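Local coordinates for streptokinase domain B (PDB 1QQR), which probably takes part in non-proteolytic plasminogen activation, and so in fibrinolysis, as one domain of the bacterial activator streptokinase, at residues T37-L49 / D88-Q100. Numbering follows the deposited sequence.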
loop_
_atom_site.group_PDB
_atom_site.type_symbol
_atom_site.label_atom_id
_atom_site.label_comp_id
_atom_site.label_asym_id
_atom_site.label_seq_id
_atom_site.Cartn_x
_atom_site.Cartn_y
_atom_site.Cartn_z
ATOM N N THR A 37 6.329 -0.377 11.672
ATOM C CA THR A 37 7.684 0.087 11.495
ATOM C C THR A 37 8.516 -1.175 11.454
ATOM O O THR A 37 8.498 -1.968 12.384
ATOM C CB THR A 37 8.089 0.966 12.668
ATOM O OG1 THR A 37 7.118 2.007 12.799
ATOM C CG2 THR A 37 9.461 1.594 12.427
ATOM N N LEU A 38 9.223 -1.376 10.356
ATOM C CA LEU A 38 10.020 -2.577 10.184
ATOM C C LEU A 38 11.462 -2.221 9.933
ATOM O O LEU A 38 11.822 -1.052 9.866
ATOM C CB LEU A 38 9.499 -3.381 8.989
ATOM C CG LEU A 38 8.074 -3.909 9.141
ATOM C CD1 LEU A 38 7.677 -4.670 7.876
ATOM C CD2 LEU A 38 8.006 -4.815 10.363
ATOM N N ALA A 39 12.286 -3.245 9.776
ATOM C CA ALA A 39 13.699 -3.039 9.510
ATOM C C ALA A 39 13.992 -3.511 8.097
ATOM O O ALA A 39 13.235 -4.304 7.526
ATOM C CB ALA A 39 14.545 -3.834 10.521
ATOM N N ILE A 40 15.079 -3.008 7.531
ATOM C CA ILE A 40 15.519 -3.399 6.202
ATOM C C ILE A 40 15.574 -4.934 6.209
ATOM O O ILE A 40 16.093 -5.533 7.158
ATOM C CB ILE A 40 16.939 -2.817 5.908
ATOM C CG1 ILE A 40 16.828 -1.447 5.234
ATOM C CG2 ILE A 40 17.733 -3.770 5.037
ATOM C CD1 ILE A 40 16.246 -0.371 6.120
ATOM N N GLY A 41 15.030 -5.570 5.175
ATOM C CA GLY A 41 15.041 -7.025 5.134
ATOM C C GLY A 41 13.790 -7.703 5.679
ATOM O O GLY A 41 13.515 -8.855 5.360
ATOM N N ASP A 42 13.030 -7.020 6.524
ATOM C CA ASP A 42 11.806 -7.622 7.027
ATOM C C ASP A 42 10.892 -7.843 5.818
ATOM O O ASP A 42 11.052 -7.195 4.769
ATOM C CB ASP A 42 11.131 -6.690 8.025
ATOM C CG ASP A 42 11.794 -6.718 9.382
ATOM O OD1 ASP A 42 12.942 -7.205 9.468
ATOM O OD2 ASP A 42 11.171 -6.252 10.361
ATOM N N THR A 43 9.933 -8.746 5.949
ATOM C CA THR A 43 9.045 -9.015 4.833
ATOM C C THR A 43 7.587 -8.806 5.178
ATOM O O THR A 43 7.203 -8.833 6.337
ATOM C CB THR A 43 9.182 -10.445 4.341
ATOM O OG1 THR A 43 8.893 -11.328 5.430
ATOM C CG2 THR A 43 10.580 -10.696 3.786
ATOM N N ILE A 44 6.796 -8.597 4.133
ATOM C CA ILE A 44 5.355 -8.397 4.215
ATOM C C ILE A 44 4.871 -9.258 3.063
ATOM O O ILE A 44 5.437 -9.174 1.982
ATOM C CB ILE A 44 4.989 -6.934 3.953
ATOM C CG1 ILE A 44 5.633 -6.058 5.022
ATOM C CG2 ILE A 44 3.497 -6.744 4.003
ATOM C CD1 ILE A 44 5.548 -4.602 4.736
ATOM N N THR A 45 3.854 -10.086 3.293
ATOM C CA THR A 45 3.348 -10.972 2.252
ATOM C C THR A 45 2.019 -10.471 1.717
ATOM O O THR A 45 1.327 -9.688 2.383
ATOM C CB THR A 45 3.092 -12.383 2.802
ATOM O OG1 THR A 45 2.192 -12.292 3.916
ATOM C CG2 THR A 45 4.384 -13.024 3.272
ATOM N N SER A 46 1.661 -10.944 0.524
ATOM C CA SER A 46 0.389 -10.580 -0.095
ATOM C C SER A 46 -0.803 -11.002 0.777
ATOM O O SER A 46 -1.808 -10.298 0.834
ATOM C CB SER A 46 0.289 -11.214 -1.468
ATOM O OG SER A 46 0.656 -12.574 -1.392
ATOM N N GLN A 47 -0.695 -12.118 1.493
ATOM C CA GLN A 47 -1.819 -12.522 2.346
ATOM C C GLN A 47 -2.063 -11.515 3.461
ATOM O O GLN A 47 -3.205 -11.222 3.809
ATOM C CB GLN A 47 -1.602 -13.914 2.952
ATOM C CG GLN A 47 -1.667 -15.049 1.936
ATOM C CD GLN A 47 -0.344 -15.318 1.270
ATOM O OE1 GLN A 47 -0.221 -16.248 0.477
ATOM N NE2 GLN A 47 0.659 -14.509 1.582
ATOM N N GLU A 48 -0.988 -10.993 4.030
ATOM C CA GLU A 48 -1.108 -9.990 5.080
ATOM C C GLU A 48 -1.748 -8.715 4.535
ATOM O O GLU A 48 -2.550 -8.081 5.216
ATOM C CB GLU A 48 0.265 -9.644 5.638
ATOM C CG GLU A 48 0.992 -10.845 6.227
ATOM C CD GLU A 48 2.356 -10.471 6.794
ATOM O OE1 GLU A 48 2.523 -10.564 8.031
ATOM O OE2 GLU A 48 3.246 -10.081 6.003
ATOM N N LEU A 49 -1.381 -8.339 3.312
ATOM C CA LEU A 49 -1.930 -7.125 2.714
ATOM C C LEU A 49 -3.424 -7.324 2.430
ATOM O O LEU A 49 -4.245 -6.412 2.683
ATOM C CB LEU A 49 -1.156 -6.754 1.438
ATOM C CG LEU A 49 0.306 -6.347 1.680
ATOM C CD1 LEU A 49 0.956 -6.020 0.350
ATOM C CD2 LEU A 49 0.386 -5.127 2.618
ATOM N N ASP A 88 -0.470 -11.218 -10.573
ATOM C CA ASP A 88 -1.350 -12.375 -10.456
ATOM C C ASP A 88 -0.790 -13.606 -9.771
ATOM O O ASP A 88 -0.945 -14.720 -10.268
ATOM C CB ASP A 88 -1.890 -12.766 -11.836
ATOM C CG ASP A 88 -2.959 -11.803 -12.343
ATOM O OD1 ASP A 88 -3.967 -11.593 -11.629
ATOM O OD2 ASP A 88 -2.798 -11.259 -13.458
ATOM N N GLN A 89 -0.154 -13.406 -8.622
ATOM C CA GLN A 89 0.408 -14.507 -7.846
ATOM C C GLN A 89 0.706 -13.960 -6.462
ATOM O O GLN A 89 0.856 -12.751 -6.298
ATOM C CB GLN A 89 1.696 -15.014 -8.497
ATOM C CG GLN A 89 2.778 -13.960 -8.573
ATOM C CD GLN A 89 4.023 -14.411 -9.324
ATOM O OE1 GLN A 89 3.961 -14.721 -10.504
ATOM N NE2 GLN A 89 5.160 -14.436 -8.637
ATOM N N GLU A 90 0.757 -14.833 -5.461
ATOM C CA GLU A 90 1.077 -14.394 -4.110
ATOM C C GLU A 90 2.505 -13.861 -4.145
ATOM O O GLU A 90 3.294 -14.244 -5.011
ATOM C CB GLU A 90 0.963 -15.554 -3.136
ATOM C CG GLU A 90 -0.429 -16.159 -3.106
ATOM C CD GLU A 90 -1.506 -15.175 -2.672
ATOM O OE1 GLU A 90 -2.701 -15.533 -2.729
ATOM O OE2 GLU A 90 -1.173 -14.045 -2.260
ATOM N N PHE A 91 2.837 -12.959 -3.232
ATOM C CA PHE A 91 4.173 -12.393 -3.220
ATOM C C PHE A 91 4.637 -12.008 -1.828
ATOM O O PHE A 91 3.853 -11.963 -0.886
ATOM C CB PHE A 91 4.219 -11.151 -4.131
ATOM C CG PHE A 91 3.241 -10.038 -3.736
ATOM C CD1 PHE A 91 3.424 -9.289 -2.572
ATOM C CD2 PHE A 91 2.150 -9.733 -4.548
ATOM C CE1 PHE A 91 2.537 -8.252 -2.226
ATOM C CE2 PHE A 91 1.258 -8.701 -4.209
ATOM C CZ PHE A 91 1.455 -7.959 -3.044
ATOM N N THR A 92 5.924 -11.732 -1.711
ATOM C CA THR A 92 6.492 -11.269 -0.461
ATOM C C THR A 92 7.268 -10.005 -0.821
ATOM O O THR A 92 7.918 -9.933 -1.859
ATOM C CB THR A 92 7.492 -12.270 0.151
ATOM O OG1 THR A 92 8.472 -12.590 -0.836
ATOM C CG2 THR A 92 6.797 -13.538 0.628
ATOM N N TYR A 93 7.162 -8.986 0.014
ATOM C CA TYR A 93 7.910 -7.772 -0.228
ATOM C C TYR A 93 8.914 -7.667 0.905
ATOM O O TYR A 93 8.553 -7.749 2.090
ATOM C CB TYR A 93 7.015 -6.537 -0.220
ATOM C CG TYR A 93 7.830 -5.261 -0.093
ATOM C CD1 TYR A 93 8.779 -4.918 -1.061
ATOM C CD2 TYR A 93 7.704 -4.438 1.026
ATOM C CE1 TYR A 93 9.583 -3.781 -0.908
ATOM C CE2 TYR A 93 8.512 -3.305 1.189
ATOM C CZ TYR A 93 9.446 -2.985 0.226
ATOM O OH TYR A 93 10.279 -1.899 0.413
ATOM N N ARG A 94 10.174 -7.492 0.536
ATOM C CA ARG A 94 11.256 -7.365 1.509
ATOM C C ARG A 94 11.553 -5.876 1.604
ATOM O O ARG A 94 11.752 -5.223 0.590
ATOM C CB ARG A 94 12.492 -8.125 1.007
ATOM C CG ARG A 94 13.643 -8.166 1.980
ATOM C CD ARG A 94 14.941 -8.561 1.276
ATOM N NE ARG A 94 16.080 -8.581 2.195
ATOM C CZ ARG A 94 17.357 -8.558 1.818
ATOM N NH1 ARG A 94 17.677 -8.509 0.528
ATOM N NH2 ARG A 94 18.315 -8.585 2.736
ATOM N N VAL A 95 11.564 -5.328 2.810
ATOM C CA VAL A 95 11.838 -3.905 2.945
ATOM C C VAL A 95 13.210 -3.600 2.393
ATOM O O VAL A 95 14.230 -3.960 2.980
ATOM C CB VAL A 95 11.752 -3.461 4.392
ATOM C CG1 VAL A 95 12.099 -1.991 4.501
ATOM C CG2 VAL A 95 10.350 -3.719 4.911
ATOM N N LYS A 96 13.195 -2.950 1.236
ATOM C CA LYS A 96 14.371 -2.544 0.473
ATOM C C LYS A 96 15.424 -1.769 1.286
ATOM O O LYS A 96 15.088 -0.907 2.102
ATOM C CB LYS A 96 13.873 -1.712 -0.708
ATOM C CG LYS A 96 14.877 -1.252 -1.710
ATOM C CD LYS A 96 14.139 -0.432 -2.764
ATOM C CE LYS A 96 15.072 0.263 -3.751
ATOM N NZ LYS A 96 15.442 -0.598 -4.926
ATOM N N ASN A 97 16.696 -2.099 1.059
ATOM C CA ASN A 97 17.822 -1.452 1.742
ATOM C C ASN A 97 17.942 -0.028 1.234
ATOM O O ASN A 97 17.706 0.252 0.055
ATOM C CB ASN A 97 19.135 -2.192 1.447
ATOM C CG ASN A 97 20.216 -1.911 2.477
ATOM O OD1 ASN A 97 20.023 -1.144 3.427
ATOM N ND2 ASN A 97 21.364 -2.545 2.299
ATOM N N ARG A 98 18.308 0.881 2.121
ATOM C CA ARG A 98 18.433 2.261 1.705
ATOM C C ARG A 98 19.251 3.119 2.649
ATOM O O ARG A 98 19.493 2.787 3.823
ATOM C CB ARG A 98 17.036 2.897 1.544
ATOM C CG ARG A 98 16.358 3.210 2.888
ATOM C CD ARG A 98 14.846 3.352 2.761
ATOM N NE ARG A 98 14.179 2.083 2.460
ATOM C CZ ARG A 98 12.886 1.963 2.146
ATOM N NH1 ARG A 98 12.110 3.040 2.074
ATOM N NH2 ARG A 98 12.352 0.758 1.947
ATOM N N GLU A 99 19.637 4.260 2.098
ATOM C CA GLU A 99 20.395 5.281 2.791
ATOM C C GLU A 99 19.439 5.918 3.798
ATOM O O GLU A 99 18.265 6.098 3.499
ATOM C CB GLU A 99 20.854 6.309 1.764
ATOM C CG GLU A 99 22.126 7.006 2.135
ATOM C CD GLU A 99 23.297 6.061 2.206
ATOM O OE1 GLU A 99 23.646 5.476 1.161
ATOM O OE2 GLU A 99 23.860 5.909 3.308
ATOM N N GLN A 100 19.930 6.242 4.988
ATOM C CA GLN A 100 19.104 6.854 6.034
ATOM C C GLN A 100 18.634 8.235 5.584
ATOM O O GLN A 100 19.430 9.048 5.140
ATOM C CB GLN A 100 19.905 6.985 7.328
ATOM C CG GLN A 100 19.255 7.843 8.387
ATOM C CD GLN A 100 18.080 7.162 9.046
ATOM O OE1 GLN A 100 18.184 6.015 9.476
ATOM N NE2 GLN A 100 16.960 7.871 9.153
HETATM O O HOH W 1 16.040 -10.237 4.041
#
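Ile44 CD1 lies at the edge of the Tyr93 ring, 4.3 Å from Tyr93 CD2, on the inner face of a two-stranded antiparallel ribbon, strands 43-45 and 92-94, in the beta-grasp fold of the staphylokinase/streptokinase family. On this face Ile44 and Val95 also touch strand 8-18, Leu38 CD1 meets Val95 CG2 at 4.1 Å, and the Tyr93 hydroxyl is hydrogen-bonded to Asp118. Ile44 and Tyr93 form the hydrogen-bonded pair (Tyr93 N to Ile44 O 2.6 Å, 173°), flanked by the non-hydrogen-bonded pairs Thr43-Arg94 and Thr45-Thr92. Ahead of strand 43-45, in the type II turn Ala39-Asp42, Gly41 N donates to Val95 O and Asp42 O accepts from Val95 N. At the other end Ser46 CB sits over the centre of the Phe91 ring, 3.6 Å from the centroid and 3° off the normal, a CH-pi contact, while Leu49 CD1 meets the ring edge. A capping box starts helix 46-60: Thr45 N donates to Glu48 OE2 (2.8 Å), and the return bond from Glu48 N to Thr45 OG1 is weak. At the polar edge, chi1 of 47° sets Ser46 OG to accept from Phe91 N (2.9 Å) and donate to the anti lone pair of Glu90 OE2 (2.5 Å).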